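Local coordinates for protein putative 2,3,4,5-tetrahydropyridine-2-carboxylate N- succinyltransferase (Campylobacter jejuni, PDB 2RIJ) that probably catalyses the transfer of a succinyl group from succinyl-CoA to tetrahydrodipicolinate, the first step of the succinylase route to lysine, at residues I266-L280 / I291-T305. Residues are numbered along the deposited sequence; the frame is centred on the assembly and turned at random. Where two conformers were deposited one is given.
Sequences IVGEGSDVGGGASIL and ISVGKACLLGANSVT
S271 OG sits between two successive coils at a corner: it accepts the backbone N-H of C297 (S271 OG to C297 N 2.9 Å, 154° at the hydrogen) and lies 2.8 Å from G294 O. With chi1 at -69° the hydroxyl swings back beside its own backbone N, over the turn G268 to S271, which brings it to G294 O and C297 N of the next coil. Here the segments are successive coils of the left-handed parallel beta-helix built from hexapeptide repeats, each running through three short strands and the corners between them. Parallel pairing holds all three sides; the straightest of these bonds joins L299 N to D272 O (2.9 Å, 172°). At the S271 corner E269 O accepts A296 N; at the next, G275 O receives N302 N in the same way, while the third side ends with L280 N on T305 O.

Inside the coil, L299 CD1 lies across the end of I279, 3.4 Å from I279 CD1, tighter than usual, the two side chains crossing at about a right angle. With CG1 beside its own backbone N, I279 sends CG2 the other way to meet I291 CG2 (4.1 Å) and V293 CG2. A water lies beside this core, donating to S278 O and S303 OG and also hydrogen-bonded to T305 OG1. S303 OG in turn donates to G300 O (2.6 Å), on a lone pair in the carbonyl plane, and that oxygen also takes S303 N. A277 CB packs against S303 OG.

On the outside, a second water bridges D272 OD1 to L299 O. G275, S278 and A301 are predicted to bind succinyl-CoA; N302 ND2 reaches G276 O of a neighbouring subunit in the trimer.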
loop_
_atom_site.group_PDB
_atom_site.type_symbol
_atom_site.label_atom_id
_atom_site.label_comp_id
_atom_site.label_asym_id
_atom_site.label_seq_id
_atom_site.Cartn_x
_atom_site.Cartn_y
_atom_site.Cartn_z
ATOM N N ILE A 266 -32.326 -7.493 11.976
ATOM C CA ILE A 266 -32.881 -6.697 13.056
ATOM C C ILE A 266 -31.917 -5.585 13.391
ATOM O O ILE A 266 -30.704 -5.818 13.517
ATOM C CB ILE A 266 -33.143 -7.531 14.356
ATOM C CG1 ILE A 266 -34.138 -8.682 14.083
ATOM C CG2 ILE A 266 -33.712 -6.637 15.453
ATOM C CD1 ILE A 266 -34.244 -9.708 15.244
ATOM N N VAL A 267 -32.465 -4.377 13.497
ATOM C CA VAL A 267 -31.707 -3.161 13.791
ATOM C C VAL A 267 -32.175 -2.606 15.148
ATOM O O VAL A 267 -33.350 -2.384 15.358
ATOM C CB VAL A 267 -31.860 -2.135 12.655
ATOM C CG1 VAL A 267 -31.103 -0.841 12.937
ATOM C CG2 VAL A 267 -31.422 -2.765 11.299
ATOM N N GLY A 268 -31.223 -2.354 16.037
ATOM C CA GLY A 268 -31.506 -1.976 17.420
ATOM C C GLY A 268 -31.750 -0.489 17.566
ATOM O O GLY A 268 -31.409 0.318 16.702
ATOM N N GLU A 269 -32.339 -0.139 18.703
ATOM C CA GLU A 269 -32.728 1.239 19.026
ATOM C C GLU A 269 -31.653 2.281 18.841
ATOM O O GLU A 269 -30.493 2.117 19.303
ATOM C CB GLU A 269 -33.153 1.258 20.506
ATOM C CG GLU A 269 -33.623 2.592 20.993
ATOM C CD GLU A 269 -34.206 2.420 22.416
ATOM O OE1 GLU A 269 -33.402 2.188 23.356
ATOM O OE2 GLU A 269 -35.458 2.413 22.550
ATOM N N GLY A 270 -32.031 3.403 18.217
ATOM C CA GLY A 270 -31.163 4.527 18.052
ATOM C C GLY A 270 -30.190 4.399 16.894
ATOM O O GLY A 270 -29.341 5.243 16.727
ATOM N N SER A 271 -30.302 3.340 16.094
ATOM C CA SER A 271 -29.388 3.157 14.989
ATOM C C SER A 271 -29.811 4.019 13.820
ATOM O O SER A 271 -30.968 4.449 13.711
ATOM C CB SER A 271 -29.275 1.692 14.593
ATOM O OG SER A 271 -28.613 0.956 15.592
ATOM N N ASP A 272 -28.872 4.277 12.920
ATOM C CA ASP A 272 -29.124 5.114 11.748
ATOM C C ASP A 272 -28.579 4.363 10.521
ATOM O O ASP A 272 -27.379 4.099 10.444
ATOM C CB ASP A 272 -28.414 6.422 11.947
ATOM C CG ASP A 272 -28.772 7.455 10.926
ATOM O OD1 ASP A 272 -28.576 7.210 9.709
ATOM O OD2 ASP A 272 -29.214 8.552 11.347
ATOM N N VAL A 273 -29.488 3.938 9.661
ATOM C CA VAL A 273 -29.175 3.188 8.442
ATOM C C VAL A 273 -29.125 4.253 7.343
ATOM O O VAL A 273 -30.149 4.851 6.988
ATOM C CB VAL A 273 -30.194 2.117 8.127
ATOM C CG1 VAL A 273 -29.774 1.280 6.850
ATOM C CG2 VAL A 273 -30.469 1.221 9.349
ATOM N N GLY A 274 -27.919 4.553 6.882
ATOM C CA GLY A 274 -27.696 5.660 5.953
ATOM C C GLY A 274 -28.230 5.373 4.544
ATOM O O GLY A 274 -28.583 4.241 4.204
ATOM N N GLY A 275 -28.282 6.440 3.744
ATOM C CA GLY A 275 -28.918 6.424 2.442
ATOM C C GLY A 275 -28.236 5.388 1.566
ATOM O O GLY A 275 -27.027 5.438 1.347
ATOM N N GLY A 276 -29.013 4.427 1.062
ATOM C CA GLY A 276 -28.478 3.392 0.178
ATOM C C GLY A 276 -27.617 2.320 0.837
ATOM O O GLY A 276 -27.052 1.479 0.160
ATOM N N ALA A 277 -27.514 2.348 2.164
ATOM C CA ALA A 277 -26.820 1.282 2.858
ATOM C C ALA A 277 -27.601 -0.021 2.706
ATOM O O ALA A 277 -28.829 -0.042 2.535
ATOM C CB ALA A 277 -26.602 1.616 4.337
ATOM N N SER A 278 -26.876 -1.120 2.787
ATOM C CA SER A 278 -27.428 -2.473 2.740
ATOM C C SER A 278 -27.123 -3.156 4.058
ATOM O O SER A 278 -25.962 -3.163 4.484
ATOM C CB SER A 278 -26.761 -3.304 1.622
ATOM O OG SER A 278 -27.435 -3.202 0.378
ATOM N N ILE A 279 -28.132 -3.766 4.668
ATOM C CA ILE A 279 -27.950 -4.722 5.741
ATOM C C ILE A 279 -28.429 -6.089 5.245
ATOM O O ILE A 279 -29.616 -6.281 5.002
ATOM C CB ILE A 279 -28.680 -4.341 7.039
ATOM C CG1 ILE A 279 -28.280 -2.938 7.482
ATOM C CG2 ILE A 279 -28.388 -5.356 8.157
ATOM C CD1 ILE A 279 -29.147 -2.369 8.600
ATOM N N LEU A 280 -27.508 -7.039 5.124
ATOM C CA LEU A 280 -27.864 -8.377 4.659
ATOM C C LEU A 280 -28.566 -9.136 5.796
ATOM O O LEU A 280 -28.544 -8.703 6.984
ATOM C CB LEU A 280 -26.589 -9.069 4.132
ATOM C CG LEU A 280 -25.792 -8.342 3.032
ATOM C CD1 LEU A 280 -24.633 -9.302 2.615
ATOM C CD2 LEU A 280 -26.642 -7.909 1.861
ATOM N N ILE A 291 -28.550 -11.909 10.773
ATOM C CA ILE A 291 -27.773 -10.710 11.106
ATOM C C ILE A 291 -28.579 -9.718 11.962
ATOM O O ILE A 291 -29.718 -9.423 11.652
ATOM C CB ILE A 291 -27.296 -10.068 9.814
ATOM C CG1 ILE A 291 -26.229 -10.992 9.206
ATOM C CG2 ILE A 291 -26.732 -8.659 10.025
ATOM C CD1 ILE A 291 -25.909 -10.691 7.817
ATOM N N SER A 292 -27.996 -9.286 13.081
ATOM C CA SER A 292 -28.549 -8.268 13.965
ATOM C C SER A 292 -27.546 -7.123 14.085
ATOM O O SER A 292 -26.359 -7.366 14.186
ATOM C CB SER A 292 -28.757 -8.833 15.368
ATOM O OG SER A 292 -29.701 -9.879 15.396
ATOM N N VAL A 293 -28.029 -5.885 14.053
ATOM C CA VAL A 293 -27.223 -4.717 14.333
ATOM C C VAL A 293 -27.729 -4.188 15.672
ATOM O O VAL A 293 -28.938 -4.105 15.902
ATOM C CB VAL A 293 -27.384 -3.729 13.167
ATOM C CG1 VAL A 293 -26.948 -2.342 13.504
ATOM C CG2 VAL A 293 -26.682 -4.308 11.893
ATOM N N GLY A 294 -26.824 -3.853 16.573
ATOM C CA GLY A 294 -27.225 -3.478 17.931
ATOM C C GLY A 294 -27.700 -2.042 18.034
ATOM O O GLY A 294 -28.040 -1.406 17.056
ATOM N N LYS A 295 -27.723 -1.540 19.265
ATOM C CA LYS A 295 -28.186 -0.206 19.559
ATOM C C LYS A 295 -27.213 0.891 19.168
ATOM O O LYS A 295 -26.007 0.737 19.287
ATOM C CB LYS A 295 -28.437 -0.073 21.068
ATOM C CG LYS A 295 -29.547 -0.933 21.567
ATOM C CD LYS A 295 -29.853 -0.612 23.022
ATOM C CE LYS A 295 -30.771 -1.656 23.602
ATOM N NZ LYS A 295 -31.325 -1.200 24.930
ATOM N N ALA A 296 -27.754 2.009 18.701
ATOM C CA ALA A 296 -26.960 3.180 18.409
ATOM C C ALA A 296 -25.816 2.883 17.411
ATOM O O ALA A 296 -24.720 3.394 17.550
ATOM C CB ALA A 296 -26.399 3.784 19.742
ATOM N N CYS A 297 -26.060 2.036 16.425
ATOM C CA CYS A 297 -25.087 1.834 15.373
ATOM C C CYS A 297 -25.324 2.865 14.268
ATOM O O CYS A 297 -26.461 3.285 14.052
ATOM C CB CYS A 297 -25.187 0.440 14.788
ATOM S SG CYS A 297 -24.599 -0.822 15.934
ATOM N N LEU A 298 -24.245 3.261 13.603
ATOM C CA LEU A 298 -24.277 4.243 12.531
ATOM C C LEU A 298 -23.744 3.580 11.267
ATOM O O LEU A 298 -22.563 3.309 11.181
ATOM C CB LEU A 298 -23.376 5.411 12.940
ATOM C CG LEU A 298 -23.311 6.691 12.135
ATOM C CD1 LEU A 298 -24.703 7.238 11.876
ATOM C CD2 LEU A 298 -22.439 7.690 12.952
ATOM N N LEU A 299 -24.615 3.319 10.302
ATOM C CA LEU A 299 -24.226 2.684 9.034
ATOM C C LEU A 299 -24.215 3.768 7.944
ATOM O O LEU A 299 -25.235 4.353 7.622
ATOM C CB LEU A 299 -25.187 1.565 8.710
ATOM C CG LEU A 299 -25.355 0.497 9.802
ATOM C CD1 LEU A 299 -26.360 -0.542 9.406
ATOM C CD2 LEU A 299 -24.019 -0.169 10.259
ATOM N N GLY A 300 -23.045 4.027 7.404
ATOM C CA GLY A 300 -22.879 5.074 6.441
ATOM C C GLY A 300 -23.611 4.842 5.117
ATOM O O GLY A 300 -23.904 3.712 4.720
ATOM N N ALA A 301 -23.877 5.943 4.463
ATOM C CA ALA A 301 -24.438 5.954 3.125
ATOM C C ALA A 301 -23.627 5.017 2.224
ATOM O O ALA A 301 -22.366 4.987 2.251
ATOM C CB ALA A 301 -24.473 7.393 2.578
ATOM N N ASN A 302 -24.346 4.241 1.421
ATOM C CA ASN A 302 -23.772 3.271 0.495
ATOM C C ASN A 302 -22.815 2.234 1.095
ATOM O O ASN A 302 -22.079 1.589 0.374
ATOM C CB ASN A 302 -23.176 4.030 -0.706
ATOM C CG ASN A 302 -24.243 4.597 -1.602
ATOM O OD1 ASN A 302 -25.264 3.939 -1.843
ATOM N ND2 ASN A 302 -24.014 5.796 -2.145
ATOM N N SER A 303 -22.918 1.970 2.414
ATOM C CA SER A 303 -22.178 0.893 3.058
ATOM C C SER A 303 -22.884 -0.403 2.862
ATOM O O SER A 303 -24.074 -0.426 2.446
ATOM C CB SER A 303 -21.985 1.141 4.571
ATOM O OG SER A 303 -23.194 1.288 5.273
ATOM N N VAL A 304 -22.190 -1.494 3.219
ATOM C CA VAL A 304 -22.801 -2.831 3.252
ATOM C C VAL A 304 -22.377 -3.500 4.529
ATOM O O VAL A 304 -21.162 -3.619 4.832
ATOM C CB VAL A 304 -22.414 -3.744 2.038
ATOM C CG1 VAL A 304 -23.134 -5.137 2.076
ATOM C CG2 VAL A 304 -22.603 -2.995 0.698
ATOM N N THR A 305 -23.361 -3.945 5.271
ATOM C CA THR A 305 -23.134 -4.662 6.501
ATOM C C THR A 305 -23.569 -6.135 6.322
ATOM O O THR A 305 -24.757 -6.433 6.238
ATOM C CB THR A 305 -23.894 -4.019 7.693
ATOM O OG1 THR A 305 -23.413 -2.681 7.932
ATOM C CG2 THR A 305 -23.676 -4.836 8.980
HETATM O O HOH W 1 -25.698 6.796 8.602
HETATM O O HOH W 2 -24.590 -1.002 6.045
#